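Local coordinates for protein meso-diaminopimelate dehydrogenase (Clostridium tetani, PDB 3WGY) that probably catalyses the reversible NADP-dependent oxidative deamination of meso-diaminopimelate and, in this engineered form, holds the 2-oxo acid 4-methyl-2-oxovalerate, at residues T121-L127 against F279-L284; S248-I254 against E268-E274; Q25-M29 against V285-R289. The protein carries 6 engineered substitutions. Numbering follows the deposited sequence.

Contact 1 (T121-L127 against F279-L284); sequences TGWDPGL and FTSSVL
A buried, largely apolar contact near the centre of the chain joins the start of helix 123-138 to the first half of helix 276-296. Segment 121-127 is the strand-to-helix connection after strand 116-118 of the parallel sheet; Leu271 and Leu273 of strand 264-273 pack beside the contact. The short axes run at 34°, closest approach 10.4 Å, and Gly122 CA lies 4.9 Å from Thr280 CA. Gly122 is the N-cap; at phi/psi 135/-153 a CB would jam against the carbonyl O of Thr121, which calls for glycine, and the bare CA lets the helix approach. The first turn is wide, pi-type, closed by Leu127 N to Gly122 O at 2.8 Å, with a cis peptide before Pro125. Trp123 CB lies 3.8 Å from Phe279 CE2 at the edge of that ring, while the indole (chi1 p) meets Thr280 OG1 at its edge, 3.4 Å from Trp123 CD1. Leu127 CD1 lies 3.7 Å from Phe279 CZ and 4.1 Å from Val283 CG2. Gly122 N is 3.6 Å from Val283 CG1, and Thr121 CG2 touches Leu284 CD2 at 3.3 Å. Without polar bonds between the segments, the contact rests on apolar side-chain packing and leaves Thr121 OG1 buried, partnerless, 3.6 Å from Val283 CG1.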
# COMPACT_ATOMS: atom_id res chain seq x y z
N THR B 121 8.83 3.61 12.16
CA THR B 121 8.55 2.69 11.07
C THR B 121 8.15 1.34 11.69
O THR B 121 8.30 1.15 12.90
CB THR B 121 9.77 2.53 10.12
OG1 THR B 121 9.38 1.77 8.97
CG2 THR B 121 10.91 1.83 10.82
N GLY B 122 7.63 0.44 10.87
CA GLY B 122 7.17 -0.86 11.35
C GLY B 122 5.83 -1.08 10.68
O GLY B 122 5.62 -0.52 9.59
N TRP B 123 4.91 -1.85 11.26
CA TRP B 123 3.62 -2.01 10.60
C TRP B 123 2.62 -0.96 11.07
O TRP B 123 1.80 -0.50 10.29
CB TRP B 123 3.06 -3.45 10.70
CG TRP B 123 2.92 -4.11 12.06
CD1 TRP B 123 3.92 -4.63 12.83
CD2 TRP B 123 1.69 -4.42 12.73
NE1 TRP B 123 3.39 -5.26 13.93
CE2 TRP B 123 2.02 -5.15 13.90
CE3 TRP B 123 0.34 -4.16 12.46
CZ2 TRP B 123 1.06 -5.62 14.80
CZ3 TRP B 123 -0.62 -4.63 13.36
CH2 TRP B 123 -0.26 -5.35 14.51
N ASP B 124 2.69 -0.58 12.34
CA ASP B 124 1.85 0.51 12.86
C ASP B 124 2.42 1.03 14.16
O ASP B 124 2.28 0.40 15.21
CB ASP B 124 0.39 0.09 13.07
CG ASP B 124 -0.55 1.29 13.19
OD1 ASP B 124 -0.05 2.44 13.16
OD2 ASP B 124 -1.78 1.10 13.31
N PRO B 125 3.06 2.20 14.12
CA PRO B 125 3.25 3.02 12.91
C PRO B 125 4.11 2.37 11.83
O PRO B 125 4.88 1.44 12.09
CB PRO B 125 3.89 4.29 13.46
CG PRO B 125 4.76 3.75 14.56
CD PRO B 125 3.82 2.77 15.25
N GLY B 126 3.97 2.87 10.60
CA GLY B 126 4.73 2.33 9.49
C GLY B 126 3.83 2.05 8.30
O GLY B 126 3.27 2.97 7.71
N LEU B 127 3.68 0.77 7.96
CA LEU B 127 2.85 0.41 6.81
C LEU B 127 1.39 0.86 6.96
O LEU B 127 0.79 1.34 6.01
CB LEU B 127 2.92 -1.09 6.56
CG LEU B 127 4.35 -1.62 6.44
CD1 LEU B 127 4.31 -3.09 6.06
CD2 LEU B 127 5.12 -0.83 5.39
N PHE B 279 8.21 -9.55 11.66
CA PHE B 279 7.71 -8.76 10.55
C PHE B 279 8.19 -7.33 10.75
O PHE B 279 8.67 -6.69 9.82
CB PHE B 279 6.19 -8.78 10.49
CG PHE B 279 5.64 -8.03 9.31
CD1 PHE B 279 5.69 -8.58 8.03
CD2 PHE B 279 5.12 -6.76 9.48
CE1 PHE B 279 5.22 -7.87 6.93
CE2 PHE B 279 4.65 -6.03 8.38
CZ PHE B 279 4.70 -6.59 7.10
N THR B 280 8.04 -6.84 11.97
CA THR B 280 8.50 -5.49 12.30
C THR B 280 9.98 -5.40 11.94
O THR B 280 10.44 -4.40 11.38
CB THR B 280 8.35 -5.21 13.80
OG1 THR B 280 6.97 -5.30 14.16
CG2 THR B 280 8.87 -3.81 14.13
N SER B 281 10.73 -6.45 12.26
CA SER B 281 12.15 -6.50 11.96
C SER B 281 12.44 -6.44 10.46
O SER B 281 13.39 -5.77 10.04
CB SER B 281 12.76 -7.79 12.53
OG SER B 281 12.74 -7.76 13.95
N SER B 282 11.64 -7.14 9.67
CA SER B 282 11.83 -7.12 8.22
C SER B 282 11.58 -5.72 7.69
O SER B 282 12.28 -5.25 6.80
CB SER B 282 10.86 -8.09 7.53
OG SER B 282 11.20 -9.42 7.80
N VAL B 283 10.57 -5.06 8.25
CA VAL B 283 10.25 -3.72 7.83
C VAL B 283 11.43 -2.82 8.19
O VAL B 283 11.88 -2.00 7.38
CB VAL B 283 8.97 -3.20 8.54
CG1 VAL B 283 8.76 -1.73 8.21
CG2 VAL B 283 7.75 -4.04 8.09
N LEU B 284 11.94 -2.99 9.41
CA LEU B 284 13.07 -2.18 9.86
C LEU B 284 14.25 -2.33 8.90
O LEU B 284 14.86 -1.34 8.49
CB LEU B 284 13.49 -2.56 11.29
CG LEU B 284 12.56 -2.09 12.41
CD1 LEU B 284 13.02 -2.66 13.76
CD2 LEU B 284 12.56 -0.57 12.45

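Contact 2 (S248-I254 against E268-E274); sequences SNGGFVI and EFNLNLE. Engineered in segment 248-254: Ser248 (natural residue Pro), Asn249 (natural residue His).
Backbone hydrogen bonds define an antiparallel hairpin pair, strand axes 4.7 Å apart at 178°. The hydrogen-bonded pairs are Asn249-Leu273 (N-O 2.9 Å, O-N 2.8 Å), Gly251-Leu271 (N-O 3.3 Å, O-N 3.1 Å) and Val253-Phe269 (N-O 2.8 Å, O-N 2.9 Å). Gly250-Asn272, Phe252-Asn270 and Ile254-Glu268 are the non-hydrogen-bonded pairs. A CB on Gly250 would clash with Leu271 O at 2.3 Å, which explains the glycine. Engineered Ser248 donates OG to Glu274 O at 2.6 Å. Phe252 (chi1 m) lays its ring by Asn270, CD2 to CB 3.4 Å, with Glu268 OE1 at its edge, 3.3 Å from CD2. Asn270 ND2 donates to that Glu268 OE1 at 3.0 Å, and Arg184 adds a salt bridge. On the other face Val253 CB lies 4.4 Å from Phe269 CB. That face, with Leu271, Leu273 and engineered Asn249, covers helices 123-138 and 276-296; Phe252 and Ile254 meet helix 177-184. Strand 142-147 flanks 249-258, and 264-273 pairs antiparallel with a strand of the second subunit, continuing the sheet across the dimer.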
# COMPACT_ATOMS: atom_id res chain seq x y z
N SER B 248 1.75 -13.66 17.57
CA SER B 248 1.09 -13.32 16.32
C SER B 248 0.25 -12.05 16.39
O SER B 248 -0.17 -11.63 17.46
CB SER B 248 0.22 -14.49 15.87
OG SER B 248 1.02 -15.66 15.71
N ASN B 249 0.03 -11.44 15.23
CA ASN B 249 -0.75 -10.21 15.17
C ASN B 249 -1.16 -9.87 13.74
O ASN B 249 -0.84 -10.60 12.78
CB ASN B 249 0.05 -9.04 15.76
CG ASN B 249 -0.80 -8.13 16.65
OD1 ASN B 249 -1.94 -7.83 16.33
ND2 ASN B 249 -0.23 -7.69 17.76
N GLY B 250 -1.86 -8.76 13.61
CA GLY B 250 -2.31 -8.33 12.31
C GLY B 250 -3.21 -7.12 12.47
O GLY B 250 -3.34 -6.56 13.56
N GLY B 251 -3.83 -6.72 11.37
CA GLY B 251 -4.71 -5.58 11.42
C GLY B 251 -5.23 -5.28 10.04
O GLY B 251 -4.85 -5.94 9.07
N PHE B 252 -6.11 -4.29 9.96
CA PHE B 252 -6.73 -3.85 8.73
C PHE B 252 -6.80 -2.33 8.66
O PHE B 252 -7.02 -1.66 9.67
CB PHE B 252 -8.17 -4.38 8.64
CG PHE B 252 -8.29 -5.86 8.77
CD1 PHE B 252 -8.20 -6.47 10.02
CD2 PHE B 252 -8.46 -6.66 7.65
CE1 PHE B 252 -8.28 -7.86 10.14
CE2 PHE B 252 -8.54 -8.04 7.76
CZ PHE B 252 -8.45 -8.65 9.01
N VAL B 253 -6.58 -1.79 7.46
CA VAL B 253 -6.70 -0.36 7.21
C VAL B 253 -7.63 -0.26 6.01
O VAL B 253 -7.26 -0.62 4.89
CB VAL B 253 -5.36 0.30 6.88
CG1 VAL B 253 -5.59 1.78 6.57
CG2 VAL B 253 -4.41 0.16 8.06
N ILE B 254 -8.84 0.23 6.24
CA ILE B 254 -9.84 0.33 5.19
C ILE B 254 -10.34 1.74 4.89
O ILE B 254 -10.75 2.47 5.79
CB ILE B 254 -11.05 -0.54 5.54
CG1 ILE B 254 -10.61 -2.00 5.70
CG2 ILE B 254 -12.13 -0.37 4.50
CD1 ILE B 254 -11.67 -2.88 6.29
N GLU B 268 -8.37 -1.46 0.78
CA GLU B 268 -8.04 -2.17 2.00
C GLU B 268 -6.61 -2.67 2.00
O GLU B 268 -6.09 -3.11 0.97
CB GLU B 268 -9.01 -3.36 2.19
CG GLU B 268 -8.64 -4.27 3.36
CD GLU B 268 -9.66 -5.37 3.65
OE1 GLU B 268 -9.32 -6.27 4.45
OE2 GLU B 268 -10.78 -5.35 3.11
N PHE B 269 -5.96 -2.57 3.15
CA PHE B 269 -4.61 -3.09 3.33
C PHE B 269 -4.71 -3.86 4.63
O PHE B 269 -5.30 -3.38 5.60
CB PHE B 269 -3.59 -1.96 3.49
CG PHE B 269 -2.18 -2.45 3.73
CD1 PHE B 269 -1.39 -2.88 2.67
CD2 PHE B 269 -1.66 -2.51 5.02
CE1 PHE B 269 -0.08 -3.36 2.89
CE2 PHE B 269 -0.37 -2.98 5.25
CZ PHE B 269 0.42 -3.41 4.18
N ASN B 270 -4.16 -5.07 4.67
CA ASN B 270 -4.21 -5.83 5.90
C ASN B 270 -3.00 -6.74 6.02
O ASN B 270 -2.35 -7.05 5.02
CB ASN B 270 -5.53 -6.63 6.02
CG ASN B 270 -5.62 -7.75 5.01
OD1 ASN B 270 -4.75 -8.60 4.93
ND2 ASN B 270 -6.70 -7.76 4.24
N LEU B 271 -2.70 -7.13 7.25
CA LEU B 271 -1.56 -7.98 7.53
C LEU B 271 -1.99 -9.17 8.40
O LEU B 271 -2.82 -9.03 9.30
CB LEU B 271 -0.48 -7.18 8.29
CG LEU B 271 0.14 -5.96 7.61
CD1 LEU B 271 0.88 -5.13 8.65
CD2 LEU B 271 1.10 -6.40 6.49
N ASN B 272 -1.40 -10.33 8.12
CA ASN B 272 -1.67 -11.54 8.89
C ASN B 272 -0.27 -12.05 9.25
O ASN B 272 0.39 -12.70 8.44
CB ASN B 272 -2.41 -12.56 8.03
CG ASN B 272 -2.81 -13.80 8.82
OD1 ASN B 272 -2.36 -14.02 9.95
ND2 ASN B 272 -3.66 -14.63 8.22
N LEU B 273 0.16 -11.76 10.47
CA LEU B 273 1.51 -12.11 10.90
C LEU B 273 1.63 -13.21 11.95
O LEU B 273 1.24 -13.02 13.10
CB LEU B 273 2.22 -10.86 11.42
CG LEU B 273 1.94 -9.56 10.63
CD1 LEU B 273 2.45 -8.35 11.42
CD2 LEU B 273 2.59 -9.63 9.26
N GLU B 274 2.20 -14.34 11.57
CA GLU B 274 2.37 -15.44 12.52
C GLU B 274 3.40 -14.98 13.56
O GLU B 274 3.36 -15.40 14.72
CB GLU B 274 2.87 -16.70 11.81
CG GLU B 274 2.86 -17.95 12.68
CD GLU B 274 3.51 -19.15 11.99
OE1 GLU B 274 3.23 -19.38 10.80
OE2 GLU B 274 4.30 -19.87 12.65
O HOH W 1 -2.12 -13.60 13.01

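Contact 3 (Q25-M29 against V285-R289); sequences QNDDM and VAYSR
Residues 26-29 form a type I beta turn, closed by Met29 N to Asn26 O at 2.9 Å; Asp27 and Asp28 take phi/psi of -51/-23 and -91/6. The turn links helix 14-23 to strand 29-36, the connection that follows the first strand and helix of a Rossmann-like parallel sheet. Facing it is a turn of helix 276-296, residues 285-289, where Ser288 N bonds Val285 O at 2.9 Å and the amide of Arg289 makes only weak bonds to Val285 O and Ala286 O. The backbones stay apart: Asn26 CA is 8.6 Å from Val285 CA and Met29 CA 8.3 Å from Arg289 CA, so side chains bridge the gap. Arg289 (chi1 t, chi2 t, chi3 m) extends to the turn. Its guanidinium pairs with Asp28 (chi1 p) in a two-point salt bridge, NE to OD2 2.9 Å and NH2 to OD1 2.9 Å. Arg289 NH1 has a weak bond to Leu313 O. Beside the salt bridge, Asn26 (chi1 m) brings ND2 to 3.7 Å from Val285 CG1 while bonding Ala22 O in helix 14-23. Met29 (chi1 m, chi2 t, chi3 t) reaches across to Val285, SD to CG1 3.4 Å and CE to O 3.3 Å; Val285 also packs on Val19, Ala22 and Ile23. Thus helix 276-296 is tied to the N-terminal nucleotide-binding-type fold by one charged and one apolar patch. Met29 CE covers one face of the guanidinium, 3.5 Å from Arg289 NH2, and at the group's edge this same NH2 donates to Asn26 OD1 at 2.8 Å.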
# COMPACT_ATOMS: atom_id res chain seq x y z
N GLN B 25 18.49 -12.45 4.95
CA GLN B 25 17.67 -12.55 3.75
C GLN B 25 17.98 -11.42 2.77
O GLN B 25 17.34 -11.29 1.73
CB GLN B 25 16.17 -12.49 4.10
CG GLN B 25 15.68 -13.55 5.06
CD GLN B 25 14.16 -13.58 5.19
OE1 GLN B 25 13.51 -12.53 5.35
NE2 GLN B 25 13.58 -14.77 5.12
N ASN B 26 18.97 -10.59 3.11
CA ASN B 26 19.34 -9.46 2.27
C ASN B 26 20.81 -9.46 1.86
O ASN B 26 21.67 -8.91 2.55
CB ASN B 26 19.00 -8.16 2.99
CG ASN B 26 17.50 -8.01 3.22
OD1 ASN B 26 16.80 -7.37 2.44
ND2 ASN B 26 17.01 -8.62 4.29
N ASP B 27 21.08 -10.07 0.71
CA ASP B 27 22.43 -10.17 0.16
C ASP B 27 23.24 -8.87 0.07
O ASP B 27 24.46 -8.92 0.03
CB ASP B 27 22.38 -10.83 -1.22
CG ASP B 27 21.98 -12.30 -1.14
OD1 ASP B 27 22.72 -13.08 -0.50
OD2 ASP B 27 20.94 -12.67 -1.72
N ASP B 28 22.58 -7.72 0.03
CA ASP B 28 23.31 -6.46 -0.06
C ASP B 28 23.64 -5.85 1.30
O ASP B 28 24.18 -4.74 1.37
CB ASP B 28 22.54 -5.47 -0.93
CG ASP B 28 21.25 -5.00 -0.27
OD1 ASP B 28 20.62 -5.80 0.45
OD2 ASP B 28 20.87 -3.83 -0.51
N MET B 29 23.33 -6.57 2.37
CA MET B 29 23.60 -6.07 3.71
C MET B 29 24.53 -6.97 4.51
O MET B 29 24.64 -8.17 4.24
CB MET B 29 22.31 -5.90 4.50
CG MET B 29 21.43 -4.79 4.01
SD MET B 29 19.90 -4.78 4.96
CE MET B 29 18.90 -3.69 3.95
N VAL B 285 14.56 -3.57 8.54
CA VAL B 285 15.66 -3.83 7.63
C VAL B 285 15.46 -3.19 6.26
O VAL B 285 16.37 -2.55 5.74
CB VAL B 285 15.89 -5.34 7.44
CG1 VAL B 285 16.96 -5.58 6.38
CG2 VAL B 285 16.31 -5.95 8.78
N ALA B 286 14.27 -3.36 5.67
CA ALA B 286 14.01 -2.78 4.36
C ALA B 286 14.20 -1.27 4.38
O ALA B 286 14.80 -0.69 3.45
CB ALA B 286 12.60 -3.11 3.91
N TYR B 287 13.69 -0.62 5.42
CA TYR B 287 13.83 0.82 5.55
C TYR B 287 15.28 1.24 5.80
O TYR B 287 15.64 2.39 5.56
CB TYR B 287 12.90 1.34 6.64
CG TYR B 287 11.54 1.71 6.08
CD1 TYR B 287 11.34 2.94 5.46
CD2 TYR B 287 10.50 0.78 6.06
CE1 TYR B 287 10.13 3.24 4.82
CE2 TYR B 287 9.29 1.07 5.42
CZ TYR B 287 9.12 2.29 4.80
OH TYR B 287 7.95 2.56 4.11
N SER B 288 16.11 0.30 6.25
CA SER B 288 17.52 0.61 6.46
C SER B 288 18.16 0.84 5.11
O SER B 288 19.03 1.69 4.96
CB SER B 288 18.24 -0.55 7.16
OG SER B 288 18.00 -0.49 8.55
N ARG B 289 17.72 0.07 4.11
CA ARG B 289 18.24 0.21 2.77
C ARG B 289 17.91 1.61 2.25
O ARG B 289 18.73 2.25 1.61
CB ARG B 289 17.63 -0.84 1.82
CG ARG B 289 18.14 -0.71 0.39
CD ARG B 289 17.65 -1.82 -0.53
NE ARG B 289 18.07 -3.15 -0.09
CZ ARG B 289 17.32 -3.99 0.60
NH1 ARG B 289 16.08 -3.66 0.95
NH2 ARG B 289 17.81 -5.17 0.94

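How the contacts relate
Along the chain the contacts are nested: contact 2 lies within the loop closed by contact 1, and contact 1 within that of contact 3. Contacts 1 and 3 use successive parts of helix 276-296, their centres 13 Å apart, and touch where Thr121 OG1 lies 3.3 Å from Tyr287 CD2. Contact 2, centred 12 Å from contact 1, is a hairpin whose second strand leads into that helix; Trp123 CB meets Leu271 CD1 at 3.4 Å. Contacts 2 and 3 do not touch, their centres being 23 Å apart. Helix 276-296 thus connects the parallel sheet with the hairpin, where the side chain of engineered Asn249 lies about 8 Å from the bound oxo acid. All three contacts also touch the second subunit.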